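Local coordinates for protein cellulase (glycosyl hydrolase family 5) (Bacteroides ovatus, PDB 3ZMR) that hydrolyses internal beta-1,4-glucosidic linkages in the backbone of xyloglucan, with retention of configuration, to release xyloglucan oligosaccharides, at residues A[92-97]-A[287-292]. Residues are numbered along the deposited sequence; the frame is centred on the assembly and turned at random.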
ATOM      1  N   SER A  92       3.846 -25.818  -5.995  1.00 14.73           N
ATOM      2  CA  SER A  92       3.535 -25.788  -4.569  1.00 15.46           C
ATOM      3  C   SER A  92       2.656 -24.616  -4.171  1.00 15.23           C
ATOM      4  O   SER A  92       2.468 -23.661  -4.927  1.00 16.09           O
ATOM      5  CB  SER A  92       4.781 -25.879  -3.701  1.00 34.00           C
ATOM      6  OG  SER A  92       5.677 -24.864  -4.002  1.00 27.16           O
ATOM      7  N   LEU A  93       2.057 -24.744  -2.987  1.00 18.15           N
ATOM      8  CA  LEU A  93       1.294 -23.662  -2.378  1.00 16.16           C
ATOM      9  C   LEU A  93       2.254 -22.607  -1.817  1.00 14.27           C
ATOM     10  O   LEU A  93       3.450 -22.861  -1.636  1.00 15.46           O
ATOM     11  CB  LEU A  93       0.327 -24.191  -1.307  1.00 27.18           C
ATOM     12  CG  LEU A  93       0.843 -25.059  -0.171  1.00 36.51           C
ATOM     13  CD1 LEU A  93       1.607 -24.268   0.865  1.00 41.67           C
ATOM     14  CD2 LEU A  93      -0.348 -25.734   0.490  1.00 31.64           C
ATOM     15  N   TYR A  94       1.720 -21.431  -1.512  1.00 14.72           N
ATOM     16  CA  TYR A  94       2.551 -20.344  -0.954  1.00 12.97           C
ATOM     17  C   TYR A  94       3.016 -20.676   0.479  1.00 15.23           C
ATOM     18  O   TYR A  94       2.221 -21.136   1.303  1.00 16.66           O
ATOM     19  CB  TYR A  94       1.786 -19.011  -0.940  1.00 16.05           C
ATOM     20  CG  TYR A  94       2.418 -17.898  -0.077  1.00 17.43           C
ATOM     21  CD1 TYR A  94       3.351 -17.083  -0.608  1.00 18.96           C
ATOM     22  CD2 TYR A  94       2.062 -17.704   1.261  1.00 22.69           C
ATOM     23  CE1 TYR A  94       3.932 -16.070   0.114  1.00 14.51           C
ATOM     24  CE2 TYR A  94       2.640 -16.699   2.031  1.00 20.42           C
ATOM     25  CZ  TYR A  94       3.590 -15.875   1.447  1.00 18.66           C
ATOM     26  OH  TYR A  94       4.195 -14.861   2.175  1.00 20.54           O
ATOM     27  N   SER A  95       4.296 -20.426   0.751  1.00 14.34           N
ATOM     28  CA  SER A  95       4.869 -20.570   2.078  1.00 16.18           C
ATOM     29  C   SER A  95       5.719 -19.348   2.393  1.00 14.94           C
ATOM     30  O   SER A  95       6.273 -18.694   1.492  1.00 18.77           O
ATOM     31  CB  SER A  95       5.706 -21.860   2.162  1.00 21.15           C
ATOM     32  OG  SER A  95       6.832 -21.798   1.310  1.00 24.91           O
ATOM     33  N   VAL A  96       5.832 -19.089   3.693  1.00 17.47           N
ATOM     34  CA  VAL A  96       6.553 -17.941   4.234  1.00 19.70           C
ATOM     35  C   VAL A  96       8.028 -18.298   4.443  1.00 18.54           C
ATOM     36  O   VAL A  96       8.350 -19.454   4.664  1.00 18.81           O
ATOM     37  CB  VAL A  96       5.932 -17.436   5.594  1.00 21.25           C
ATOM     38  CG1 VAL A  96       4.461 -17.112   5.405  1.00 26.31           C
ATOM     39  CG2 VAL A  96       6.092 -18.439   6.749  1.00 21.96           C
ATOM     40  N   PRO A  97       8.937 -17.297   4.374  1.00 17.42           N
ATOM     41  CA  PRO A  97      10.342 -17.553   4.772  1.00 16.25           C
ATOM     42  C   PRO A  97      10.458 -18.134   6.173  1.00 16.70           C
ATOM     43  O   PRO A  97       9.606 -17.882   6.997  1.00 16.55           O
ATOM     44  CB  PRO A  97      10.990 -16.160   4.736  1.00 21.98           C
ATOM     45  CG  PRO A  97      10.085 -15.318   3.899  1.00 34.27           C
ATOM     46  CD  PRO A  97       8.707 -15.878   4.043  1.00 22.90           C
ATOM     47  N   VAL A 287       7.537  -8.638  -0.447  1.00  9.38           N
ATOM     48  CA  VAL A 287       8.570  -8.727   0.571  1.00  8.88           C
ATOM     49  C   VAL A 287       7.994  -8.388   1.954  1.00 10.24           C
ATOM     50  O   VAL A 287       8.237  -9.072   2.949  1.00  9.35           O
ATOM     51  CB  VAL A 287       9.786  -7.834   0.269  1.00 10.94           C
ATOM     52  CG1 VAL A 287      10.762  -7.818   1.442  1.00 11.73           C
ATOM     53  CG2 VAL A 287      10.498  -8.326  -0.989  1.00 12.05           C
ATOM     54  N   PHE A 288       7.265  -7.280   2.025  1.00 10.30           N
ATOM     55  CA  PHE A 288       6.671  -6.848   3.271  1.00  7.90           C
ATOM     56  C   PHE A 288       5.722  -7.926   3.834  1.00  8.28           C
ATOM     57  O   PHE A 288       5.807  -8.284   4.986  1.00  8.61           O
ATOM     58  CB  PHE A 288       5.946  -5.525   3.021  1.00  8.51           C
ATOM     59  CG  PHE A 288       4.893  -5.174   4.056  1.00  6.92           C
ATOM     60  CD1 PHE A 288       5.203  -4.902   5.388  1.00  6.75           C
ATOM     61  CD2 PHE A 288       3.554  -5.125   3.674  1.00  7.47           C
ATOM     62  CE1 PHE A 288       4.201  -4.587   6.307  1.00  7.92           C
ATOM     63  CE2 PHE A 288       2.568  -4.788   4.576  1.00  7.35           C
ATOM     64  CZ  PHE A 288       2.885  -4.511   5.882  1.00  7.70           C
ATOM     65  N   VAL A 289       4.820  -8.433   3.013  1.00  8.43           N
ATOM     66  CA  VAL A 289       3.877  -9.457   3.483  1.00  9.78           C
ATOM     67  C   VAL A 289       4.642 -10.713   3.980  1.00  8.29           C
ATOM     68  O   VAL A 289       4.372 -11.227   5.068  1.00  8.89           O
ATOM     69  CB  VAL A 289       2.835  -9.812   2.399  1.00 11.15           C
ATOM     70  CG1 VAL A 289       2.002 -11.029   2.782  1.00  9.68           C
ATOM     71  CG2 VAL A 289       1.936  -8.614   2.161  1.00 11.66           C
ATOM     72  N   ASN A 290       5.583 -11.176   3.169  1.00  8.32           N
ATOM     73  CA  ASN A 290       6.402 -12.343   3.512  1.00  9.74           C
ATOM     74  C   ASN A 290       7.046 -12.183   4.889  1.00  9.82           C
ATOM     75  O   ASN A 290       7.028 -13.081   5.699  1.00 10.05           O
ATOM     76  CB  ASN A 290       7.532 -12.548   2.501  1.00 10.98           C
ATOM     77  CG  ASN A 290       7.060 -13.011   1.152  1.00 11.19           C
ATOM     78  OD1 ASN A 290       5.892 -13.395   0.956  1.00 13.11           O
ATOM     79  ND2 ASN A 290       8.001 -12.990   0.193  1.00 13.18           N
ATOM     80  N   THR A 291       7.650 -11.012   5.101  1.00  8.90           N
ATOM     81  CA  THR A 291       8.408 -10.723   6.307  1.00  8.38           C
ATOM     82  C   THR A 291       7.513 -10.733   7.557  1.00  8.25           C
ATOM     83  O   THR A 291       7.838 -11.347   8.553  1.00 10.62           O
ATOM     84  CB  THR A 291       9.133  -9.351   6.164  1.00  9.08           C
ATOM     85  OG1 THR A 291      10.002  -9.364   5.014  1.00 10.36           O
ATOM     86  CG2 THR A 291       9.917  -8.974   7.431  1.00 11.44           C
ATOM     87  N   VAL A 292       6.359 -10.055   7.467  1.00  7.59           N
ATOM     88  CA  VAL A 292       5.451 -10.007   8.611  1.00  7.62           C
ATOM     89  C   VAL A 292       4.933 -11.413   8.930  1.00  8.21           C
ATOM     90  O   VAL A 292       4.954 -11.853  10.082  1.00  9.44           O
ATOM     91  CB  VAL A 292       4.287  -9.027   8.361  1.00  8.91           C
ATOM     92  CG1 VAL A 292       3.254  -9.092   9.487  1.00  9.25           C
ATOM     93  CG2 VAL A 292       4.832  -7.605   8.192  1.00 10.58           C
TER
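Y94 and N290 join the loop that follows strand 85-91 of the N-terminal beta-sheet to a helix of the catalytic barrel. From its CB, the N290 side chain crosses that of P97 at about a right angle: CB of N290 lies 3.9 Å from CD and 4.0 Å from CG of P97. CG of N290 stands anti to its own carbonyl carbon (chi1 -70°), and the amide then turns OD1 toward the tyrosine. OD1 accepts a short hydrogen bond of 2.6 Å from OH of Y94. It lies at the edge of the ring, in its plane, and its approaches of 3.4 Å to CE1 and to CZ of Y94 follow from this bond. Seen from the amide, the hydroxyl is tilted 28° from the carbonyl plane, with a C=O...donor angle of 137°. Q286 NE2, one turn earlier, gives the same oxygen a second hydrogen bond, so OD1 is gripped by two donors. Beside the polar pair, CD of P97 rests 3.7 Å from the backbone O of N290, and the methyl CG1 of V289 comes within 4.5 Å of Y94 OH. The buried tyrosine also packs against L324 and I326 of a nearby loop. Residues 287-292 belong to helix 275-293, which packs outside the (beta/alpha)8 barrel through F288 and V289 against strand 304-307 and through T291 against helix 227-248. The contact thus ties the loop after strand 85-91 to the outer helical layer of the barrel, away from the xyloglucan-binding site.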